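Local coordinates for AxyAgu115A (Amphibacillus xylanus NBRC 15112, PDB 6NPS), which acts as a family GH115 alpha-glucuronidase, probably releasing glucuronic acid side groups from arabinoglucuronoxylan, at residues Trp447-Gly452 against Ser462-Leu467; Arg171-Asn176 against Gly452-Gln457; Gly388-Leu393 against Met407-Asp412. The protein carries 3 engineered substitutions. All blocks are in the same frame, centred on the assembly; numbering follows the deposited sequence.

Interaction 1: residues Trp447-Gly452 against Ser462-Leu467; sequences WIVNVG and SFFLDL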
loop_
_atom_site.group_PDB
_atom_site.type_symbol
_atom_site.label_atom_id
_atom_site.label_comp_id
_atom_site.label_asym_id
_atom_site.label_seq_id
_atom_site.Cartn_x
_atom_site.Cartn_y
_atom_site.Cartn_z
ATOM N N TRP A 447 -0.503 40.756 22.830
ATOM C CA TRP A 447 -0.920 39.730 21.885
ATOM C C TRP A 447 0.008 39.819 20.690
ATOM O O TRP A 447 0.086 40.875 20.048
ATOM C CB TRP A 447 -2.362 39.926 21.355
ATOM C CG TRP A 447 -3.521 39.538 22.212
ATOM C CD1 TRP A 447 -3.521 39.242 23.559
ATOM C CD2 TRP A 447 -4.887 39.447 21.779
ATOM N NE1 TRP A 447 -4.799 38.955 23.970
ATOM C CE2 TRP A 447 -5.659 39.086 22.899
ATOM C CE3 TRP A 447 -5.531 39.640 20.546
ATOM C CZ2 TRP A 447 -7.036 38.911 22.826
ATOM C CZ3 TRP A 447 -6.927 39.453 20.482
ATOM C CH2 TRP A 447 -7.648 39.114 21.627
ATOM N N ILE A 448 0.662 38.719 20.338
ATOM C CA ILE A 448 1.483 38.744 19.136
ATOM C C ILE A 448 1.245 37.449 18.349
ATOM O O ILE A 448 1.065 36.378 18.936
ATOM C CB ILE A 448 2.965 38.952 19.523
ATOM C CG1 ILE A 448 3.845 39.029 18.262
ATOM C CG2 ILE A 448 3.426 37.861 20.525
ATOM C CD1 ILE A 448 5.217 39.742 18.483
ATOM N N VAL A 449 1.215 37.538 17.019
ATOM C CA VAL A 449 0.982 36.346 16.200
ATOM C C VAL A 449 2.159 36.119 15.267
ATOM O O VAL A 449 2.679 37.052 14.666
ATOM C CB VAL A 449 -0.371 36.418 15.439
ATOM C CG1 VAL A 449 -0.507 37.752 14.620
ATOM C CG2 VAL A 449 -0.535 35.204 14.487
ATOM N N ASN A 450 2.589 34.859 15.156
ATOM C CA ASN A 450 3.572 34.477 14.153
ATOM C C ASN A 450 2.919 34.428 12.774
ATOM O O ASN A 450 2.029 33.592 12.531
ATOM C CB ASN A 450 4.166 33.103 14.510
ATOM C CG ASN A 450 5.312 32.685 13.598
ATOM O OD1 ASN A 450 5.381 33.044 12.408
ATOM N ND2 ASN A 450 6.244 31.913 14.165
ATOM N N VAL A 451 3.365 35.298 11.862
ATOM C CA VAL A 451 2.745 35.387 10.534
ATOM C C VAL A 451 3.687 34.909 9.445
ATOM O O VAL A 451 3.455 35.211 8.280
ATOM C CB VAL A 451 2.259 36.808 10.191
ATOM C CG1 VAL A 451 1.072 37.241 11.037
ATOM C CG2 VAL A 451 3.457 37.790 10.265
ATOM N N GLY A 452 4.760 34.192 9.798
ATOM C CA GLY A 452 5.671 33.721 8.764
ATOM C C GLY A 452 6.216 34.844 7.897
ATOM O O GLY A 452 6.751 35.828 8.416
ATOM N N SER A 462 -5.361 41.104 9.847
ATOM C CA SER A 462 -6.250 42.244 10.046
ATOM C C SER A 462 -7.241 41.942 11.174
ATOM O O SER A 462 -7.484 42.781 12.051
ATOM C CB SER A 462 -6.984 42.568 8.727
ATOM O OG SER A 462 -6.128 43.036 7.683
ATOM N N PHE A 463 -7.809 40.727 11.163
ATOM C CA PHE A 463 -8.784 40.337 12.171
ATOM C C PHE A 463 -8.161 40.305 13.565
ATOM O O PHE A 463 -8.745 40.799 14.536
ATOM C CB PHE A 463 -9.380 38.958 11.810
ATOM C CG PHE A 463 -10.369 38.484 12.849
ATOM C CD1 PHE A 463 -11.549 39.168 13.022
ATOM C CD2 PHE A 463 -10.067 37.421 13.699
ATOM C CE1 PHE A 463 -12.450 38.815 14.021
ATOM C CE2 PHE A 463 -10.981 37.034 14.698
ATOM C CZ PHE A 463 -12.169 37.743 14.850
ATOM N N PHE A 464 -6.994 39.661 13.682
ATOM C CA PHE A 464 -6.300 39.506 14.955
ATOM C C PHE A 464 -6.016 40.870 15.582
ATOM O O PHE A 464 -6.318 41.104 16.765
ATOM C CB PHE A 464 -4.999 38.734 14.707
ATOM C CG PHE A 464 -4.202 38.400 15.965
ATOM C CD1 PHE A 464 -3.172 39.225 16.371
ATOM C CD2 PHE A 464 -4.434 37.221 16.656
ATOM C CE1 PHE A 464 -2.400 38.932 17.521
ATOM C CE2 PHE A 464 -3.703 36.900 17.804
ATOM C CZ PHE A 464 -2.653 37.760 18.229
ATOM N N LEU A 465 -5.523 41.810 14.774
ATOM C CA LEU A 465 -5.216 43.146 15.277
ATOM C C LEU A 465 -6.466 44.028 15.437
ATOM O O LEU A 465 -6.456 44.964 16.258
ATOM C CB LEU A 465 -4.186 43.809 14.346
ATOM C CG LEU A 465 -2.800 43.117 14.401
ATOM C CD1 LEU A 465 -1.811 43.759 13.460
ATOM C CD2 LEU A 465 -2.222 43.136 15.823
ATOM N N ASP A 466 -7.549 43.753 14.698
ATOM C CA ASP A 466 -8.783 44.508 14.931
ATOM C C ASP A 466 -9.436 44.043 16.212
ATOM O O ASP A 466 -9.994 44.846 16.962
ATOM C CB ASP A 466 -9.767 44.323 13.760
ATOM C CG ASP A 466 -9.693 45.452 12.741
ATOM O OD1 ASP A 466 -9.550 46.616 13.173
ATOM O OD2 ASP A 466 -9.775 45.174 11.507
ATOM N N LEU A 467 -9.375 42.736 16.462
ATOM C CA LEU A 467 -9.830 42.150 17.719
ATOM C C LEU A 467 -9.033 42.679 18.907
ATOM O O LEU A 467 -9.614 43.044 19.940
ATOM C CB LEU A 467 -9.713 40.617 17.610
ATOM C CG LEU A 467 -10.249 39.812 18.794
ATOM C CD1 LEU A 467 -11.724 40.158 19.007
ATOM C CD2 LEU A 467 -10.037 38.312 18.535
#

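Interaction 2: residues Arg171-Asn176 against Gly452-Gln457; sequences RGFFIN and GDIATQ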
loop_
_atom_site.group_PDB
_atom_site.type_symbol
_atom_site.label_atom_id
_atom_site.label_comp_id
_atom_site.label_asym_id
_atom_site.label_seq_id
_atom_site.Cartn_x
_atom_site.Cartn_y
_atom_site.Cartn_z
ATOM N N ARG A 171 0.240 44.963 20.751
ATOM C CA ARG A 171 -0.519 44.260 19.700
ATOM C C ARG A 171 0.362 44.196 18.460
ATOM O O ARG A 171 0.768 45.247 17.949
ATOM C CB ARG A 171 -1.843 44.985 19.334
ATOM C CG ARG A 171 -2.790 45.399 20.478
ATOM C CD ARG A 171 -3.895 46.401 19.999
ATOM N NE ARG A 171 -3.338 47.597 19.361
ATOM C CZ ARG A 171 -2.729 48.590 20.021
ATOM N NH1 ARG A 171 -2.630 48.549 21.362
ATOM N NH2 ARG A 171 -2.266 49.636 19.338
ATOM N N GLY A 172 0.675 43.001 17.968
ATOM C CA GLY A 172 1.474 42.970 16.757
ATOM C C GLY A 172 1.739 41.575 16.232
ATOM O O GLY A 172 0.997 40.626 16.504
ATOM N N PHE A 173 2.846 41.465 15.493
ATOM C CA PHE A 173 3.188 40.222 14.851
ATOM C C PHE A 173 4.708 40.019 14.788
ATOM O O PHE A 173 5.518 40.911 15.068
ATOM C CB PHE A 173 2.546 40.144 13.448
ATOM C CG PHE A 173 2.985 41.263 12.481
ATOM C CD1 PHE A 173 4.208 41.177 11.772
ATOM C CD2 PHE A 173 2.165 42.365 12.255
ATOM C CE1 PHE A 173 4.597 42.179 10.870
ATOM C CE2 PHE A 173 2.534 43.384 11.342
ATOM C CZ PHE A 173 3.759 43.291 10.645
ATOM N N PHE A 174 5.051 38.805 14.384
ATOM C CA PHE A 174 6.407 38.251 14.349
ATOM C C PHE A 174 6.630 37.780 12.919
ATOM O O PHE A 174 5.900 36.898 12.437
ATOM C CB PHE A 174 6.485 37.064 15.322
ATOM C CG PHE A 174 7.774 36.279 15.293
ATOM C CD1 PHE A 174 8.979 36.869 14.917
ATOM C CD2 PHE A 174 7.772 34.944 15.709
ATOM C CE1 PHE A 174 10.157 36.133 14.914
ATOM C CE2 PHE A 174 8.951 34.199 15.727
ATOM C CZ PHE A 174 10.150 34.804 15.326
ATOM N N ILE A 175 7.558 38.419 12.217
ATOM C CA ILE A 175 8.036 37.906 10.938
ATOM C C ILE A 175 8.970 36.732 11.223
ATOM O O ILE A 175 10.065 36.934 11.750
ATOM C CB ILE A 175 8.765 39.002 10.159
ATOM C CG1 ILE A 175 7.876 40.228 10.014
ATOM C CG2 ILE A 175 9.297 38.464 8.801
ATOM C CD1 ILE A 175 8.716 41.475 9.729
ATOM N N ASN A 176 8.569 35.512 10.864
ATOM C CA ASN A 176 9.348 34.332 11.220
ATOM C C ASN A 176 9.365 33.361 10.044
ATOM O O ASN A 176 8.771 33.614 8.997
ATOM C CB ASN A 176 8.785 33.653 12.476
ATOM C CG ASN A 176 9.701 32.529 13.028
ATOM O OD1 ASN A 176 9.217 31.499 13.511
ATOM N ND2 ASN A 176 11.023 32.737 12.955
ATOM N N GLY A 452 4.760 34.192 9.798
ATOM C CA GLY A 452 5.671 33.721 8.764
ATOM C C GLY A 452 6.216 34.844 7.897
ATOM O O GLY A 452 6.751 35.828 8.416
ATOM N N ASP A 453 6.056 34.723 6.578
ATOM C CA ASP A 453 6.511 35.729 5.627
ATOM C C ASP A 453 5.442 36.763 5.332
ATOM O O ASP A 453 5.571 37.480 4.340
ATOM C CB ASP A 453 6.884 35.061 4.306
ATOM C CG ASP A 453 7.890 33.950 4.500
ATOM O OD1 ASP A 453 7.458 32.800 4.726
ATOM O OD2 ASP A 453 9.108 34.221 4.458
ATOM N N ILE A 454 4.399 36.839 6.167
ATOM C CA ILE A 454 3.306 37.816 6.115
ATOM C C ILE A 454 2.363 37.586 4.944
ATOM O O ILE A 454 1.142 37.586 5.119
ATOM C CB ILE A 454 3.822 39.266 6.083
ATOM C CG1 ILE A 454 4.822 39.532 7.223
ATOM C CG2 ILE A 454 2.606 40.203 6.149
ATOM C CD1 ILE A 454 5.625 40.826 7.077
ATOM N N ALA A 455 2.906 37.426 3.742
ATOM C CA ALA A 455 2.058 37.266 2.558
ATOM C C ALA A 455 0.986 36.182 2.665
ATOM O O ALA A 455 1.240 35.084 3.153
ATOM C CB ALA A 455 2.930 37.011 1.333
ATOM N N THR A 456 -0.220 36.503 2.161
ATOM C CA THR A 456 -1.463 35.729 2.238
ATOM C C THR A 456 -2.047 35.676 3.647
ATOM O O THR A 456 -3.170 35.189 3.828
ATOM C CB THR A 456 -1.327 34.281 1.706
ATOM O OG1 THR A 456 -0.745 33.440 2.706
ATOM C CG2 THR A 456 -0.445 34.246 0.445
ATOM N N GLN A 457 -1.362 36.230 4.642
ATOM C CA GLN A 457 -1.950 36.284 5.978
ATOM C C GLN A 457 -2.722 37.577 6.254
ATOM O O GLN A 457 -3.059 37.832 7.410
ATOM C CB GLN A 457 -0.865 36.095 7.055
ATOM C CG GLN A 457 0.054 34.897 6.834
ATOM C CD GLN A 457 -0.677 33.564 6.999
ATOM O OE1 GLN A 457 -1.798 33.523 7.498
ATOM N NE2 GLN A 457 -0.046 32.483 6.577
#

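Interaction 3: residues Gly388-Leu393 against Met407-Asp412; sequences GNLRTL and MYYHFD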
loop_
_atom_site.group_PDB
_atom_site.type_symbol
_atom_site.label_atom_id
_atom_site.label_comp_id
_atom_site.label_asym_id
_atom_site.label_seq_id
_atom_site.Cartn_x
_atom_site.Cartn_y
_atom_site.Cartn_z
ATOM N N GLY A 388 -2.269 26.787 16.926
ATOM C CA GLY A 388 -3.453 27.604 17.041
ATOM C C GLY A 388 -4.414 27.188 18.131
ATOM O O GLY A 388 -5.535 27.727 18.187
ATOM N N ASN A 389 -3.999 26.293 19.021
ATOM C CA ASN A 389 -4.784 25.878 20.179
ATOM C C ASN A 389 -4.086 26.413 21.419
ATOM O O ASN A 389 -2.907 26.119 21.633
ATOM C CB ASN A 389 -4.886 24.357 20.242
ATOM C CG ASN A 389 -5.339 23.774 18.930
ATOM O OD1 ASN A 389 -6.510 23.974 18.516
ATOM N ND2 ASN A 389 -4.432 23.051 18.248
ATOM N N LEU A 390 -4.795 27.206 22.220
ATOM C CA LEU A 390 -4.190 27.675 23.464
ATOM C C LEU A 390 -3.747 26.495 24.317
ATOM O O LEU A 390 -4.209 25.362 24.149
ATOM C CB LEU A 390 -5.163 28.524 24.274
ATOM C CG LEU A 390 -5.855 29.655 23.504
ATOM C CD1 LEU A 390 -6.690 30.525 24.465
ATOM C CD2 LEU A 390 -4.872 30.526 22.706
ATOM N N ARG A 391 -2.852 26.795 25.255
ATOM C CA ARG A 391 -2.447 25.873 26.302
ATOM C C ARG A 391 -3.074 26.321 27.618
ATOM O O ARG A 391 -4.270 26.632 27.656
ATOM C CB ARG A 391 -0.901 25.821 26.363
ATOM C CG ARG A 391 -0.298 25.313 25.035
ATOM C CD ARG A 391 1.254 25.333 25.083
ATOM N NE ARG A 391 1.715 24.394 26.087
ATOM C CZ ARG A 391 2.978 24.260 26.475
ATOM N NH1 ARG A 391 3.928 25.031 25.947
ATOM N NH2 ARG A 391 3.288 23.365 27.403
ATOM N N THR A 392 -2.314 26.345 28.705
ATOM C CA THR A 392 -2.913 26.779 29.961
ATOM C C THR A 392 -3.094 28.289 29.967
ATOM O O THR A 392 -2.483 29.027 29.182
ATOM C CB THR A 392 -2.082 26.371 31.162
ATOM O OG1 THR A 392 -0.841 27.078 31.126
ATOM C CG2 THR A 392 -1.855 24.870 31.142
ATOM N N LEU A 393 -3.970 28.741 30.855
ATOM C CA LEU A 393 -4.420 30.120 30.909
ATOM C C LEU A 393 -4.478 30.518 32.379
ATOM O O LEU A 393 -4.510 29.650 33.262
ATOM C CB LEU A 393 -5.801 30.243 30.238
ATOM C CG LEU A 393 -5.854 29.992 28.712
ATOM C CD1 LEU A 393 -7.320 29.999 28.244
ATOM C CD2 LEU A 393 -4.998 31.016 27.886
ATOM N N MET A 407 -0.167 36.650 25.032
ATOM C CA MET A 407 -0.435 35.436 24.261
ATOM C C MET A 407 0.347 35.505 22.963
ATOM O O MET A 407 0.294 36.512 22.238
ATOM C CB MET A 407 -1.929 35.246 23.965
ATOM C CG MET A 407 -2.246 33.955 23.087
ATOM S SD MET A 407 -1.647 32.418 23.896
ATOM C CE MET A 407 -2.515 32.492 25.457
ATOM N N TYR A 408 1.082 34.434 22.682
ATOM C CA TYR A 408 1.819 34.251 21.440
ATOM C C TYR A 408 1.106 33.162 20.642
ATOM O O TYR A 408 1.039 32.010 21.083
ATOM C CB TYR A 408 3.268 33.885 21.764
ATOM C CG TYR A 408 4.103 33.533 20.566
ATOM C CD1 TYR A 408 3.892 34.148 19.339
ATOM C CD2 TYR A 408 5.122 32.581 20.674
ATOM C CE1 TYR A 408 4.668 33.801 18.217
ATOM C CE2 TYR A 408 5.918 32.248 19.577
ATOM C CZ TYR A 408 5.671 32.847 18.356
ATOM O OH TYR A 408 6.440 32.492 17.266
ATOM N N TYR A 409 0.538 33.545 19.498
ATOM C CA TYR A 409 -0.358 32.741 18.673
ATOM C C TYR A 409 0.330 32.506 17.329
ATOM O O TYR A 409 1.253 33.237 16.967
ATOM C CB TYR A 409 -1.716 33.466 18.508
ATOM C CG TYR A 409 -2.838 32.557 18.046
ATOM C CD1 TYR A 409 -3.512 31.722 18.952
ATOM C CD2 TYR A 409 -3.222 32.536 16.722
ATOM C CE1 TYR A 409 -4.542 30.863 18.529
ATOM C CE2 TYR A 409 -4.266 31.655 16.272
ATOM C CZ TYR A 409 -4.915 30.845 17.196
ATOM O OH TYR A 409 -5.933 29.993 16.797
ATOM N N HIS A 410 -0.023 31.412 16.632
ATOM C CA HIS A 410 0.619 31.062 15.359
ATOM C C HIS A 410 -0.395 31.002 14.215
ATOM O O HIS A 410 -1.399 30.289 14.306
ATOM C CB HIS A 410 1.323 29.697 15.434
ATOM C CG HIS A 410 2.621 29.718 16.182
ATOM N ND1 HIS A 410 2.672 29.745 17.558
ATOM C CD2 HIS A 410 3.911 29.747 15.752
ATOM C CE1 HIS A 410 3.931 29.754 17.943
ATOM N NE2 HIS A 410 4.706 29.750 16.870
ATOM N N PHE A 411 -0.101 31.725 13.128
ATOM C CA PHE A 411 -0.666 31.509 11.800
ATOM C C PHE A 411 0.297 30.762 10.901
ATOM O O PHE A 411 -0.044 30.512 9.745
ATOM C CB PHE A 411 -0.985 32.845 11.087
ATOM C CG PHE A 411 -2.034 33.697 11.760
ATOM C CD1 PHE A 411 -2.889 33.178 12.718
ATOM C CD2 PHE A 411 -2.167 35.035 11.403
ATOM C CE1 PHE A 411 -3.877 33.955 13.297
ATOM C CE2 PHE A 411 -3.145 35.833 12.008
ATOM C CZ PHE A 411 -3.988 35.297 12.963
ATOM N N ASP A 412 1.507 30.453 11.389
ATOM C CA ASP A 412 2.619 29.936 10.597
ATOM C C ASP A 412 3.562 29.260 11.572
ATOM O O ASP A 412 3.790 29.785 12.660
ATOM C CB ASP A 412 3.297 31.093 9.852
ATOM C CG ASP A 412 4.283 30.652 8.769
ATOM O OD1 ASP A 412 5.377 30.142 9.110
ATOM O OD2 ASP A 412 3.979 30.870 7.564
#

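Interaction 1: residues Trp447-Gly452 against Ser462-Leu467
Strand 446-450 and helix 458-469 form the last beta-alpha unit of the TIM barrel, and the contact packs the outward-facing side of the strand against the helix that returns along it. The two short axes run antiparallel, at 174°, and approach to 9.7 Å, a layer packed mainly by apolar side chains; no hydrogen bond crosses it. Phe-464 comes first along the helix and fills the gap. Its CG lies anti to the backbone N (chi1 -176°), which swings the ring from the flank of the helix in between Trp-447 and Val-449. These two neighbours on the same side of the strand take its opposite faces. On one, Val-449 CG1, which occupies the crowded position between its backbone N and carbonyl carbon, makes a CH-pi contact 3.8 Å from the ring centroid; it leans toward the rim, where it is 3.5 Å from Phe-464 CD1. Over the other face stands Trp-447 CE3, also toward the rim. The indole and phenyl planes are inclined at 46°, so the pair is oblique, and the tip of the phenyl ring, CZ, also touches Trp-447 CB at 3.8 Å. Met-435 of helix 428-440 touches both aromatic side chains, and the indole NE1 donates to Val-443 O, which ties down the polar side of the ring. One turn farther on, Leu-467 again has CG anti to the backbone N and meets the benzene end of the indole. It approaches at the edge, near the ring plane, rather than over a face: CG is 3.7 Å from Trp-447 CZ3, and CD2 lies 3.8 Å from that same carbon.

Interaction 2: residues Arg171-Asn176 against Gly452-Gln457
Gly-452, Ile-454 and Asn-176 have the most surface buried here, the glycine and the asparagine through their main chains. Asn-176 N donates to Gly-452 O at 3.1 Å, a bent bond whose donor stands above the carbonyl plane instead of on a lone pair. In return Gly-452 CA offers a C-H to Asn-176 O at 3.1 Å, so the two backbones grip each other from both directions. Gly-452 has a phi of 56°, a value that favours glycine. Segment 171-176 lies on strand 170-174 and leads out of it, and 452-457 belongs to the loop between strand 446-450 and helix 458-469; the two strands are neighbours, the first and last of the TIM barrel. Ile-454 turns back toward the first strand from a tight gamma turn closed by Ala-455 N and Asp-453 O, 2.7 Å apart. Its CD1 is the contact point, 3.7 Å from Ile-175 CG1 and 4.2 Å from Phe-173 CE1. An alanine in place of Ile-175 would remove CG1, CD1 and CG2, and would probably loosen the seat of Ile-454 and the packing against Gly-452 O. Ile-175 CG2 lies 3.7 Å from Gly-452 O, while Phe-182 of helix 181-190 touches both isoleucines.

Interaction 3: residues Gly388-Leu393 against Met407-Asp412
Gly-388 meets the tip of Tyr-409 through its backbone. Its carbonyl O lies 2.7 Å from Tyr-409 OH, a weak hydrogen bond, and its CA is 3.5 Å from the same hydroxyl oxygen. A CB here would sit 3.2 Å from that oxygen, which is tight, and at these backbone angles (phi 93°) would also press on the carbonyl O of the preceding residue, so glycine fits. Leu-390 follows with CG anti to its carbonyl carbon, and its end, CD2, comes close to the strand's side chains. This one methyl serves two partners, standing 3.9 Å from Met-407 SD and 4.2 Å from Tyr-409 CD1, where it sits at the ring edge near its plane. Leu-393 reaches Met-407 from farther along, its CD2 lying 3.8 Å from Met-407 CE, and the two side chains cross at about a right angle. Met-407 can meet both leucines because its chain is bent at chi2 (58°) and again at chi3, offering its sulphur to Leu-390 and its methyl to both. The segment 388-393 runs nearly opposite to strand 405-410 of the TIM barrel, in a connection from strand 379-383 that contains no helix, so irregular chain here packs on the outer face of the strand. Helix 428-440 borders the same layer: Met-435 touches Met-407 and Tyr-409, Ala-438 touches Leu-390, and Gln-434 accepts from Leu-390 N. Across the sheet, Met-407 also leans on Leu-382 of strand 379-383 and bonds through its backbone to Leu-446 and Ile-448 of the other neighbouring strand, 446-450.

How the interactions relate
Strands 170-174, 446-450 and 405-410 are consecutive in the barrel, with 446-450 in the middle, so interaction 1 lies between the other two. Its centre is about 8 Å from that of interaction 2 and about 11 Å from that of interaction 3. Val-449 O and Phe-174 N, 3.0 Å apart, probably bond on one side; Asn-450 N and Tyr-409 O, 2.8 Å apart, on the other. Gly-452 belongs to both interactions 1 and 2. The C-terminal strand ends, where TIM barrels place their active sites, face bound glycerol, probably from the crystallisation liquor: Tyr-408 hydrogen-bonds to it, and the side chains of Asn-176 and His-410 lie about 3 and 2 Å from glycerol, which may mark a pocket.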